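Local coordinates for CPXV203 protein (Cowpox virus, PDB 4HKJ) that binds MHC class I molecules, as in its complex with H-2Kb, and takes part in their retrieval to the endoplasmic reticulum, a means of viral immune evasion, at residues D59-N65 / P98-H103; F67-K73 / I84-N88. Residue numbers count along the deposited sequence, not the author numbering.

Interaction 1: D59-N65 / P98-H103; sequences DQCEEPN and PDCSKH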
loop_
_atom_site.group_PDB
_atom_site.type_symbol
_atom_site.label_atom_id
_atom_site.label_comp_id
_atom_site.label_asym_id
_atom_site.label_seq_id
_atom_site.Cartn_x
_atom_site.Cartn_y
_atom_site.Cartn_z
ATOM N N ASP D 59 -13.686 0.477 23.624
ATOM C CA ASP D 59 -12.951 -0.727 23.987
ATOM C C ASP D 59 -13.905 -1.721 24.644
ATOM O O ASP D 59 -15.032 -1.366 24.989
ATOM C CB ASP D 59 -11.761 -0.407 24.903
ATOM C CG ASP D 59 -12.155 0.388 26.143
ATOM O OD1 ASP D 59 -13.340 0.368 26.539
ATOM O OD2 ASP D 59 -11.261 1.033 26.734
ATOM N N GLN D 60 -13.459 -2.960 24.820
ATOM C CA GLN D 60 -14.314 -3.988 25.409
ATOM C C GLN D 60 -14.282 -3.976 26.936
ATOM O O GLN D 60 -14.606 -4.975 27.580
ATOM C CB GLN D 60 -13.946 -5.375 24.872
ATOM C CG GLN D 60 -14.323 -5.591 23.413
ATOM C CD GLN D 60 -14.062 -7.009 22.942
ATOM O OE1 GLN D 60 -13.637 -7.866 23.718
ATOM N NE2 GLN D 60 -14.315 -7.264 21.664
ATOM N N CYS D 61 -13.898 -2.840 27.509
ATOM C CA CYS D 61 -13.854 -2.688 28.959
ATOM C C CYS D 61 -15.136 -2.069 29.503
ATOM O O CYS D 61 -15.604 -1.046 29.002
ATOM C CB CYS D 61 -12.659 -1.828 29.377
ATOM S SG CYS D 61 -11.048 -2.603 29.148
ATOM N N GLU D 62 -15.699 -2.696 30.530
ATOM C CA GLU D 62 -16.856 -2.145 31.226
ATOM C C GLU D 62 -16.392 -1.452 32.499
ATOM O O GLU D 62 -16.912 -0.402 32.878
ATOM C CB GLU D 62 -17.861 -3.248 31.560
ATOM C CG GLU D 62 -18.462 -3.931 30.344
ATOM C CD GLU D 62 -19.428 -5.039 30.715
ATOM O OE1 GLU D 62 -19.536 -5.357 31.919
ATOM O OE2 GLU D 62 -20.081 -5.589 29.805
ATOM N N GLU D 63 -15.406 -2.055 33.157
ATOM C CA GLU D 63 -14.799 -1.477 34.347
ATOM C C GLU D 63 -13.957 -0.272 33.942
ATOM O O GLU D 63 -13.246 -0.326 32.938
ATOM C CB GLU D 63 -13.929 -2.525 35.047
ATOM C CG GLU D 63 -13.470 -2.146 36.447
ATOM C CD GLU D 63 -14.619 -2.042 37.431
ATOM O OE1 GLU D 63 -15.668 -2.680 37.198
ATOM O OE2 GLU D 63 -14.475 -1.320 38.440
ATOM N N PRO D 64 -14.046 0.827 34.713
ATOM C CA PRO D 64 -13.274 2.043 34.427
ATOM C C PRO D 64 -11.768 1.793 34.352
ATOM O O PRO D 64 -11.099 1.686 35.379
ATOM C CB PRO D 64 -13.610 2.963 35.610
ATOM C CG PRO D 64 -14.237 2.076 36.647
ATOM C CD PRO D 64 -14.932 1.006 35.874
ATOM N N ASN D 65 -11.254 1.697 33.129
ATOM C CA ASN D 65 -9.829 1.513 32.889
ATOM C C ASN D 65 -9.293 2.613 31.979
ATOM O O ASN D 65 -10.046 3.194 31.197
ATOM C CB ASN D 65 -9.568 0.139 32.263
ATOM C CG ASN D 65 -9.841 -1.004 33.222
ATOM O OD1 ASN D 65 -9.787 -0.834 34.441
ATOM N ND2 ASN D 65 -10.131 -2.179 32.676
ATOM N N PRO D 98 -4.562 -4.497 30.488
ATOM C CA PRO D 98 -5.714 -5.403 30.429
ATOM C C PRO D 98 -6.083 -5.752 28.990
ATOM O O PRO D 98 -5.950 -4.908 28.104
ATOM C CB PRO D 98 -6.829 -4.580 31.076
ATOM C CG PRO D 98 -6.115 -3.704 32.043
ATOM C CD PRO D 98 -4.811 -3.353 31.383
ATOM N N ASP D 99 -6.532 -6.984 28.767
ATOM C CA ASP D 99 -6.833 -7.461 27.422
ATOM C C ASP D 99 -7.980 -6.683 26.781
ATOM O O ASP D 99 -7.939 -6.372 25.591
ATOM C CB ASP D 99 -7.159 -8.955 27.446
ATOM C CG ASP D 99 -7.110 -9.584 26.067
ATOM O OD1 ASP D 99 -6.000 -9.939 25.617
ATOM O OD2 ASP D 99 -8.176 -9.727 25.433
ATOM N N CYS D 100 -8.996 -6.369 27.580
ATOM C CA CYS D 100 -10.182 -5.672 27.091
ATOM C C CYS D 100 -9.848 -4.298 26.515
ATOM O O CYS D 100 -10.509 -3.826 25.589
ATOM C CB CYS D 100 -11.211 -5.526 28.211
ATOM S SG CYS D 100 -10.640 -4.535 29.611
ATOM N N SER D 101 -8.824 -3.657 27.069
ATOM C CA SER D 101 -8.406 -2.342 26.601
ATOM C C SER D 101 -7.631 -2.436 25.291
ATOM O O SER D 101 -7.311 -1.418 24.677
ATOM C CB SER D 101 -7.566 -1.636 27.666
ATOM O OG SER D 101 -8.319 -1.406 28.843
ATOM N N LYS D 102 -7.332 -3.660 24.865
ATOM C CA LYS D 102 -6.598 -3.873 23.622
ATOM C C LYS D 102 -7.503 -4.359 22.493
ATOM O O LYS D 102 -7.036 -4.683 21.401
ATOM C CB LYS D 102 -5.430 -4.838 23.842
ATOM C CG LYS D 102 -4.358 -4.285 24.767
ATOM C CD LYS D 102 -3.195 -5.250 24.934
ATOM C CE LYS D 102 -3.613 -6.506 25.682
ATOM N NZ LYS D 102 -2.456 -7.414 25.908
ATOM N N HIS D 103 -8.803 -4.408 22.765
ATOM C CA HIS D 103 -9.790 -4.684 21.730
ATOM C C HIS D 103 -10.511 -3.396 21.359
ATOM O O HIS D 103 -11.312 -2.874 22.133
ATOM C CB HIS D 103 -10.789 -5.747 22.192
ATOM C CG HIS D 103 -10.281 -7.147 22.059
ATOM N ND1 HIS D 103 -9.405 -7.712 22.960
ATOM C CD2 HIS D 103 -10.520 -8.096 21.123
ATOM C CE1 HIS D 103 -9.131 -8.949 22.589
ATOM N NE2 HIS D 103 -9.794 -9.207 21.476
#
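Start at P98, whose ring edges up to the side chain of N65, a loose contact. D99 does not touch 59-65, but its carbonyl O takes a hydrogen bond from ND1 of H103 (3.3 Å), which holds the imidazole back over the turn. C100, in the 3-10 turn, carries the main link: its SG bonds to C61 SG at 2.0 Å, with a chi3 of 82°, close to the relaxed value for a disulfide. Its carbonyl O also accepts a hydrogen bond from Q60 N (3.2 Å). This is a covalent cross-link between two surface loops of a beta-sandwich protein of the poxvirus T4 family: the loop leaving strand 53-59 is clamped to the one leading into strand 103-110. S101 comes next, its CA 4.2 Å from D59 CB, while K102 points away from 59-65, and its side chain packs on I68 and I97. At H103 the chain enters strand 103-110, alongside D59 and Q60. H103 O accepts a weak second bond from Q60 N (3.4 Å) and a CA-H...O contact from D59 CA (3.3 Å), and Q60 lays OE1 over one face of the H103 ring, which also stacks with H131.

Interaction 2: F67-K73 / I84-N88; sequences FIIATTK and IEFSN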
loop_
_atom_site.group_PDB
_atom_site.type_symbol
_atom_site.label_atom_id
_atom_site.label_comp_id
_atom_site.label_asym_id
_atom_site.label_seq_id
_atom_site.Cartn_x
_atom_site.Cartn_y
_atom_site.Cartn_z
ATOM N N PHE D 67 -8.045 4.387 28.907
ATOM C CA PHE D 67 -8.208 4.110 27.484
ATOM C C PHE D 67 -6.843 4.068 26.804
ATOM O O PHE D 67 -5.955 4.856 27.128
ATOM C CB PHE D 67 -9.110 5.167 26.837
ATOM C CG PHE D 67 -9.681 4.752 25.512
ATOM C CD1 PHE D 67 -10.681 3.795 25.441
ATOM C CD2 PHE D 67 -9.232 5.329 24.337
ATOM C CE1 PHE D 67 -11.212 3.412 24.223
ATOM C CE2 PHE D 67 -9.760 4.951 23.116
ATOM C CZ PHE D 67 -10.750 3.992 23.059
ATOM N N ILE D 68 -6.676 3.142 25.865
ATOM C CA ILE D 68 -5.372 2.902 25.254
ATOM C C ILE D 68 -4.954 4.018 24.292
ATOM O O ILE D 68 -3.787 4.112 23.908
ATOM C CB ILE D 68 -5.322 1.528 24.541
ATOM C CG1 ILE D 68 -3.886 0.999 24.483
ATOM C CG2 ILE D 68 -5.933 1.614 23.155
ATOM C CD1 ILE D 68 -3.771 -0.414 23.955
ATOM N N ILE D 69 -5.906 4.863 23.912
ATOM C CA ILE D 69 -5.618 5.999 23.041
ATOM C C ILE D 69 -5.613 7.304 23.833
ATOM O O ILE D 69 -6.519 7.560 24.626
ATOM C CB ILE D 69 -6.631 6.094 21.882
ATOM C CG1 ILE D 69 -6.605 4.811 21.052
ATOM C CG2 ILE D 69 -6.333 7.300 21.005
ATOM C CD1 ILE D 69 -7.563 4.819 19.880
ATOM N N ALA D 70 -4.589 8.126 23.618
ATOM C CA ALA D 70 -4.431 9.368 24.369
ATOM C C ALA D 70 -4.606 10.624 23.513
ATOM O O ALA D 70 -5.193 11.608 23.962
ATOM C CB ALA D 70 -3.082 9.391 25.076
ATOM N N THR D 71 -4.097 10.588 22.286
ATOM C CA THR D 71 -4.112 11.768 21.424
ATOM C C THR D 71 -4.788 11.488 20.079
ATOM O O THR D 71 -4.668 10.394 19.531
ATOM C CB THR D 71 -2.682 12.306 21.192
ATOM O OG1 THR D 71 -1.997 12.409 22.446
ATOM C CG2 THR D 71 -2.712 13.674 20.526
ATOM N N THR D 72 -5.502 12.484 19.560
ATOM C CA THR D 72 -6.176 12.363 18.270
ATOM C C THR D 72 -5.798 13.522 17.348
ATOM O O THR D 72 -5.815 14.682 17.760
ATOM C CB THR D 72 -7.706 12.334 18.437
ATOM O OG1 THR D 72 -8.059 11.446 19.505
ATOM C CG2 THR D 72 -8.376 11.869 17.152
ATOM N N LYS D 73 -5.456 13.202 16.103
ATOM C CA LYS D 73 -5.099 14.216 15.115
ATOM C C LYS D 73 -5.809 13.956 13.792
ATOM O O LYS D 73 -6.090 12.809 13.445
ATOM C CB LYS D 73 -3.587 14.248 14.893
ATOM C CG LYS D 73 -2.777 14.581 16.135
ATOM C CD LYS D 73 -1.286 14.531 15.855
ATOM C CE LYS D 73 -0.485 14.829 17.110
ATOM N NZ LYS D 73 0.980 14.824 16.849
ATOM N N ILE D 84 -7.096 10.324 9.867
ATOM C CA ILE D 84 -7.170 10.434 11.322
ATOM C C ILE D 84 -6.052 9.625 11.974
ATOM O O ILE D 84 -5.782 8.493 11.573
ATOM C CB ILE D 84 -8.527 9.934 11.860
ATOM C CG1 ILE D 84 -9.682 10.639 11.143
ATOM C CG2 ILE D 84 -8.624 10.147 13.362
ATOM C CD1 ILE D 84 -11.053 10.215 11.626
ATOM N N GLU D 85 -5.401 10.206 12.979
ATOM C CA GLU D 85 -4.303 9.530 13.663
ATOM C C GLU D 85 -4.513 9.458 15.172
ATOM O O GLU D 85 -4.477 10.476 15.863
ATOM C CB GLU D 85 -2.972 10.222 13.361
ATOM C CG GLU D 85 -1.766 9.541 13.988
ATOM C CD GLU D 85 -0.491 10.342 13.814
ATOM O OE1 GLU D 85 -0.425 11.475 14.337
ATOM O OE2 GLU D 85 0.443 9.844 13.151
ATOM N N PHE D 86 -4.728 8.248 15.677
ATOM C CA PHE D 86 -4.849 8.024 17.112
ATOM C C PHE D 86 -3.480 7.670 17.688
ATOM O O PHE D 86 -2.800 6.777 17.180
ATOM C CB PHE D 86 -5.858 6.912 17.396
ATOM C CG PHE D 86 -7.234 7.190 16.859
ATOM C CD1 PHE D 86 -8.139 7.942 17.592
ATOM C CD2 PHE D 86 -7.624 6.700 15.624
ATOM C CE1 PHE D 86 -9.407 8.200 17.101
ATOM C CE2 PHE D 86 -8.891 6.953 15.128
ATOM C CZ PHE D 86 -9.782 7.704 15.869
ATOM N N SER D 87 -3.076 8.370 18.744
ATOM C CA SER D 87 -1.719 8.225 19.265
ATOM C C SER D 87 -1.653 7.995 20.775
ATOM O O SER D 87 -2.609 8.262 21.502
ATOM C CB SER D 87 -0.885 9.452 18.893
ATOM O OG SER D 87 -0.992 9.740 17.512
ATOM N N ASN D 88 -0.508 7.493 21.226
ATOM C CA ASN D 88 -0.204 7.363 22.646
ATOM C C ASN D 88 1.303 7.220 22.832
ATOM O O ASN D 88 1.882 6.186 22.500
ATOM C CB ASN D 88 -0.938 6.170 23.263
ATOM C CG ASN D 88 -0.926 6.195 24.786
ATOM O OD1 ASN D 88 0.035 6.648 25.406
ATOM N ND2 ASN D 88 -2.001 5.708 25.392
#
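K73, F86 and S87 lose most surface here, and each shows a different side of this antiparallel beta hairpin. K73 pairs with E85 through two backbone bonds, K73 N to E85 O (2.9 Å) and E85 N to K73 O (2.7 Å). Its extended side chain runs along that of E85, K73 CD to E85 OE1 3.5 Å, though K73 NZ stays 4.4 Å from E85 OE1, too far for a salt bridge. F86, opposite T72 in a non-hydrogen-bonded pair, points to the other face of the sheet, with T72 CG2 3.8 Å from its CE1 and I69 CG2 3.7 Å from its CB; L46 and V57 of the facing sheet also pack on it. S87 closes the ladder: its N binds T71 O (2.7 Å), while its O accepts both A70 N and T71 N (2.9 Å each), a classic beta bulge. Past it, N88 ND2 reaches I68 O (2.8 Å). Backbone bonding thus sets the register, apolar contact fills the F86 face, and the K73–E85 charges add at most long-range attraction.

In the fold
Coming from the N terminus, the chain leaves strand 53-59, enters interaction 1 at D59-N65, and passes almost directly into F67-K73. It then runs up strand 71-77, turns back along 81-88 and completes interaction 2 at I84-N88, a short hairpin closure. Only after a further loop does P98-H103 return to meet D59-N65, so interaction 2 lies wholly within the larger loop that interaction 1 closes. The two centres are 16 Å apart, yet the contacts touch: D59 meets F67, and I68 packs against S101 and K102. Interaction 2 belongs to the five-stranded antiparallel sheet, while interaction 1 ties together the ends of neighbouring strands 53-59 and 103-110 in the mixed sheet.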